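Local coordinates for protein dachshund (Homo sapiens, PDB 1L8R) that regulates organogenesis as a nuclear transcription factor, its DACHbox-N domain containing a DNA-binding motif similar to that of forkhead/winged-helix domains, at residues I28-Q32 with G74-P78; I57-C62 with C83-S87. All coordinates share one frame; numbering follows the deposited sequence.

Interaction 1: residues I28-Q32 with G74-P78; sequences ICLPQ and GAIQP
Q32 lays the flat end of its side chain against A75. The alanine sits over one face of the terminal amide, its CB 3.8 Å from Q32 CD and its CA 3.8 Å from Q32 NE2, while A75 O rests 3.5 Å from Q32 CB, nearer the root of the chain. The glutamine can lie along the alanine in this way because CG stands anti to the backbone N (chi1 179°) and the chain stays extended past it. Its amide is also anchored at one end, since OE1 is hydrogen-bonded to A18 N on strand 15-22. Were Q32 replaced by an alanine, A18 N would probably lose this acceptor, and A75 the amide that covers one side of it.

C29 and P31 meet the next residue, I76, through its CG2 branch. That methyl lies 3.9 Å from C29 SG and 4.1 Å from P31 CB, so it bridges the end of the strand and the first turn of the helix, and the sulfur also faces A75 CB at 4.2 Å. With SG swung anti to its own backbone N (chi1 176°), the cysteine does two jobs: besides packing on I76 it accepts a weak capping bond from Q32 N at 3.6 Å. I76 and A75 in turn lean on L70 of helix 64-73, which ends in a Schellman motif with G74 in positive phi. The contact thus joins a side-chain N-cap, where strand 25-29 passes into helix 30-37, to the loop leaving helix 64-73, within the buried interior of a domain whose DNA-binding motif is of the forkhead/winged-helix kind.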
loop_
_atom_site.group_PDB
_atom_site.type_symbol
_atom_site.label_atom_id
_atom_site.label_comp_id
_atom_site.label_asym_id
_atom_site.label_seq_id
_atom_site.Cartn_x
_atom_site.Cartn_y
_atom_site.Cartn_z
ATOM N N ILE A 28 -0.674 3.927 -3.242
ATOM C CA ILE A 28 -1.795 3.287 -2.587
ATOM C C ILE A 28 -1.351 2.581 -1.313
ATOM O O ILE A 28 -0.154 2.322 -1.094
ATOM C CB ILE A 28 -2.546 2.299 -3.537
ATOM C CG1 ILE A 28 -1.614 1.195 -4.031
ATOM C CG2 ILE A 28 -3.097 3.076 -4.737
ATOM C CD1 ILE A 28 -0.672 1.635 -5.109
ATOM N N CYS A 29 -2.328 2.298 -0.463
ATOM C CA CYS A 29 -2.091 1.643 0.815
ATOM C C CYS A 29 -1.632 0.198 0.606
ATOM O O CYS A 29 -2.405 -0.650 0.162
ATOM C CB CYS A 29 -3.372 1.693 1.633
ATOM S SG CYS A 29 -3.275 0.825 3.179
ATOM N N LEU A 30 -0.371 -0.072 0.919
ATOM C CA LEU A 30 0.198 -1.406 0.732
ATOM C C LEU A 30 -0.500 -2.536 1.495
ATOM O O LEU A 30 -0.855 -3.559 0.898
ATOM C CB LEU A 30 1.690 -1.397 1.072
ATOM C CG LEU A 30 2.420 -2.744 0.961
ATOM C CD1 LEU A 30 2.234 -3.323 -0.435
ATOM C CD2 LEU A 30 3.898 -2.542 1.274
ATOM N N PRO A 31 -0.705 -2.380 2.815
ATOM C CA PRO A 31 -1.375 -3.449 3.568
ATOM C C PRO A 31 -2.761 -3.766 3.023
ATOM O O PRO A 31 -3.181 -4.928 3.007
ATOM C CB PRO A 31 -1.428 -2.895 4.989
ATOM C CG PRO A 31 -0.218 -2.033 5.058
ATOM C CD PRO A 31 -0.242 -1.316 3.727
ATOM N N GLN A 32 -3.472 -2.733 2.579
ATOM C CA GLN A 32 -4.812 -2.920 2.034
ATOM C C GLN A 32 -4.747 -3.712 0.734
ATOM O O GLN A 32 -5.515 -4.658 0.547
ATOM C CB GLN A 32 -5.490 -1.569 1.789
ATOM C CG GLN A 32 -6.888 -1.669 1.190
ATOM C CD GLN A 32 -7.565 -0.315 1.083
ATOM O OE1 GLN A 32 -6.928 0.677 0.735
ATOM N NE2 GLN A 32 -8.862 -0.273 1.367
ATOM N N GLY A 74 -10.894 2.129 7.281
ATOM C CA GLY A 74 -10.906 0.681 7.333
ATOM C C GLY A 74 -9.843 0.076 6.431
ATOM O O GLY A 74 -9.803 -1.143 6.255
ATOM N N ALA A 75 -8.987 0.923 5.854
ATOM C CA ALA A 75 -7.914 0.464 4.972
ATOM C C ALA A 75 -6.916 -0.389 5.743
ATOM O O ALA A 75 -6.345 -1.339 5.204
ATOM C CB ALA A 75 -7.213 1.654 4.330
ATOM N N ILE A 76 -6.683 -0.014 6.997
ATOM C CA ILE A 76 -5.808 -0.769 7.894
ATOM C C ILE A 76 -6.610 -0.993 9.178
ATOM O O ILE A 76 -7.574 -0.264 9.454
ATOM C CB ILE A 76 -4.491 -0.008 8.218
ATOM C CG1 ILE A 76 -4.808 1.410 8.712
ATOM C CG2 ILE A 76 -3.588 0.012 6.986
ATOM C CD1 ILE A 76 -3.573 2.187 9.184
ATOM N N GLN A 77 -6.222 -1.999 9.953
ATOM C CA GLN A 77 -6.922 -2.334 11.188
ATOM C C GLN A 77 -6.731 -1.316 12.312
ATOM O O GLN A 77 -5.722 -0.617 12.369
ATOM C CB GLN A 77 -6.505 -3.730 11.651
ATOM C CG GLN A 77 -7.030 -4.838 10.751
ATOM C CD GLN A 77 -8.549 -4.899 10.735
ATOM O OE1 GLN A 77 -9.179 -5.227 11.743
ATOM N NE2 GLN A 77 -9.145 -4.578 9.590
ATOM N N PRO A 78 -7.712 -1.230 13.228
ATOM C CA PRO A 78 -7.698 -0.305 14.366
ATOM C C PRO A 78 -6.435 -0.277 15.222
ATOM O O PRO A 78 -6.071 0.774 15.745
ATOM C CB PRO A 78 -8.923 -0.735 15.167
ATOM C CG PRO A 78 -9.861 -1.175 14.105
ATOM C CD PRO A 78 -8.966 -2.003 13.210
#

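Interaction 2: residues I57-C62 with C83-S87; sequences ITPVVC and CKLIS
V60 O is approached by two groups of the neighbouring strand: L85 N donates to it at 2.9 Å, and the CA-H of K84 comes in as a weaker contact, with K84 CA 3.3 Å away. The return bond, V60 N to L85 O, is 2.8 Å long, which makes V60 and L85 an antiparallel hydrogen-bonded pair; V61 and K84 follow as a non-hydrogen-bonded one. Further along, C62 N gives a hydrogen bond to C83 O that runs nearly along the C=O axis (163° at the oxygen). Where the strands part, a water completes the ladder, donating to C62 O and accepting from C83 N.

The two faces of this short ribbon are packed differently. On the side of V60 and L85, the sulfur of C62 presses on the branch point of the leucine, with C62 SG 3.5 Å from L85 CG. With SG anti to its own carbonyl carbon (chi1 -77°), the sulfur is placed against the leucine and also reaches C83 CB at 3.7 Å. V67 and L70 of helix 64-73 close over C62, and L27 of strand 25-29 touches both V60 and L85.

On the side of K84, P59 and I86 lie alongside each other and point the same way, the ring carbon P59 CB meeting I86 CG2 at 3.5 Å. P59 CB also packs against K84 CB, 3.8 Å away, at the root of an extended lysine chain that makes a cation-pi contact with Y49 of helix 45-54. Strand 60-61, two residues long and outermost in the antiparallel sheet of this winged-helix-like domain, thus pairs with strand 84-87, the chain between them running through helix 64-73.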
loop_
_atom_site.group_PDB
_atom_site.type_symbol
_atom_site.label_atom_id
_atom_site.label_comp_id
_atom_site.label_asym_id
_atom_site.label_seq_id
_atom_site.Cartn_x
_atom_site.Cartn_y
_atom_site.Cartn_z
ATOM N N ILE A 57 12.561 -1.671 -4.400
ATOM C CA ILE A 57 11.421 -0.788 -4.198
ATOM C C ILE A 57 11.372 -0.389 -2.721
ATOM O O ILE A 57 11.241 -1.248 -1.842
ATOM C CB ILE A 57 10.093 -1.487 -4.566
ATOM C CG1 ILE A 57 10.089 -1.854 -6.054
ATOM C CG2 ILE A 57 8.918 -0.577 -4.239
ATOM C CD1 ILE A 57 8.916 -2.734 -6.472
ATOM N N THR A 58 11.492 0.907 -2.450
ATOM C CA THR A 58 11.451 1.414 -1.082
ATOM C C THR A 58 10.122 2.131 -0.868
ATOM O O THR A 58 9.898 3.213 -1.410
ATOM C CB THR A 58 12.599 2.405 -0.810
ATOM O OG1 THR A 58 13.858 1.756 -1.037
ATOM C CG2 THR A 58 12.547 2.902 0.625
ATOM N N PRO A 59 9.217 1.525 -0.088
ATOM C CA PRO A 59 7.896 2.086 0.207
ATOM C C PRO A 59 7.947 3.404 0.958
ATOM O O PRO A 59 8.846 3.629 1.771
ATOM C CB PRO A 59 7.238 0.997 1.055
ATOM C CG PRO A 59 7.882 -0.247 0.562
ATOM C CD PRO A 59 9.326 0.158 0.451
ATOM N N VAL A 60 6.978 4.268 0.676
ATOM C CA VAL A 60 6.870 5.552 1.355
ATOM C C VAL A 60 6.267 5.306 2.735
ATOM O O VAL A 60 5.350 4.502 2.895
ATOM C CB VAL A 60 5.964 6.528 0.568
ATOM C CG1 VAL A 60 5.468 7.648 1.480
ATOM C CG2 VAL A 60 6.734 7.098 -0.620
ATOM N N VAL A 61 6.793 5.992 3.744
ATOM C CA VAL A 61 6.270 5.826 5.093
ATOM C C VAL A 61 5.148 6.818 5.382
ATOM O O VAL A 61 5.315 8.031 5.214
ATOM C CB VAL A 61 7.382 6.001 6.153
ATOM C CG1 VAL A 61 6.779 5.907 7.572
ATOM C CG2 VAL A 61 8.434 4.917 5.972
ATOM N N CYS A 62 4.000 6.296 5.802
ATOM C CA CYS A 62 2.843 7.123 6.131
ATOM C C CYS A 62 3.108 7.980 7.351
ATOM O O CYS A 62 3.693 7.513 8.330
ATOM C CB CYS A 62 1.627 6.264 6.451
ATOM S SG CYS A 62 0.810 5.581 5.021
ATOM N N CYS A 83 2.136 2.409 8.616
ATOM C CA CYS A 83 1.660 1.983 7.305
ATOM C C CYS A 83 2.560 2.487 6.196
ATOM O O CYS A 83 3.126 3.571 6.291
ATOM C CB CYS A 83 0.241 2.490 7.051
ATOM S SG CYS A 83 -0.536 1.699 5.620
ATOM N N LYS A 84 2.687 1.689 5.140
ATOM C CA LYS A 84 3.506 2.062 3.998
ATOM C C LYS A 84 2.680 2.169 2.729
ATOM O O LYS A 84 1.617 1.553 2.609
ATOM C CB LYS A 84 4.650 1.067 3.824
ATOM C CG LYS A 84 5.722 1.246 4.894
ATOM C CD LYS A 84 6.764 0.156 4.857
ATOM C CE LYS A 84 7.833 0.406 5.908
ATOM N NZ LYS A 84 8.770 -0.753 6.030
ATOM N N LEU A 85 3.181 2.973 1.794
ATOM C CA LEU A 85 2.511 3.229 0.529
ATOM C C LEU A 85 3.445 2.960 -0.649
ATOM O O LEU A 85 4.638 3.237 -0.576
ATOM C CB LEU A 85 2.097 4.704 0.459
ATOM C CG LEU A 85 1.283 5.346 1.586
ATOM C CD1 LEU A 85 1.131 6.841 1.307
ATOM C CD2 LEU A 85 -0.088 4.678 1.700
ATOM N N ILE A 86 2.911 2.413 -1.737
ATOM C CA ILE A 86 3.731 2.215 -2.931
ATOM C C ILE A 86 2.877 2.496 -4.161
ATOM O O ILE A 86 1.655 2.445 -4.090
ATOM C CB ILE A 86 4.360 0.791 -3.035
ATOM C CG1 ILE A 86 3.283 -0.288 -3.067
ATOM C CG2 ILE A 86 5.365 0.585 -1.899
ATOM C CD1 ILE A 86 3.844 -1.660 -3.465
ATOM N N SER A 87 3.518 2.826 -5.278
ATOM C CA SER A 87 2.779 3.131 -6.501
ATOM C C SER A 87 2.064 1.902 -7.050
ATOM O O SER A 87 2.439 0.767 -6.758
ATOM C CB SER A 87 3.729 3.703 -7.562
ATOM O OG SER A 87 4.686 2.741 -7.978
HETATM O O HOH W 1 3.852 4.870 9.294
#

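In the fold
Interactions 1 and 2 have centres 12 Å apart and share one sheet, in which strands 25-29 and 84-87 are neighbours. Probable backbone hydrogen bonds tie them directly: I28 N to I86 O at 2.9 Å and L30 N to K84 O at 3.1 Å. Strand 84-87 therefore lies between the two first segments, carrying 57-62 on one edge and 28-32 on the other. C83 is one side-chain link, its SG 3.6 Å from P31 CD, and it touches C29 and I76 as well; at the other end I28 CD1 packs 3.4 Å from S87 C. L70 of helix 64-73 packs on residues of both contacts. Because the segments alternate along the chain, the two contacts interlock in a single DACHbox-N fold.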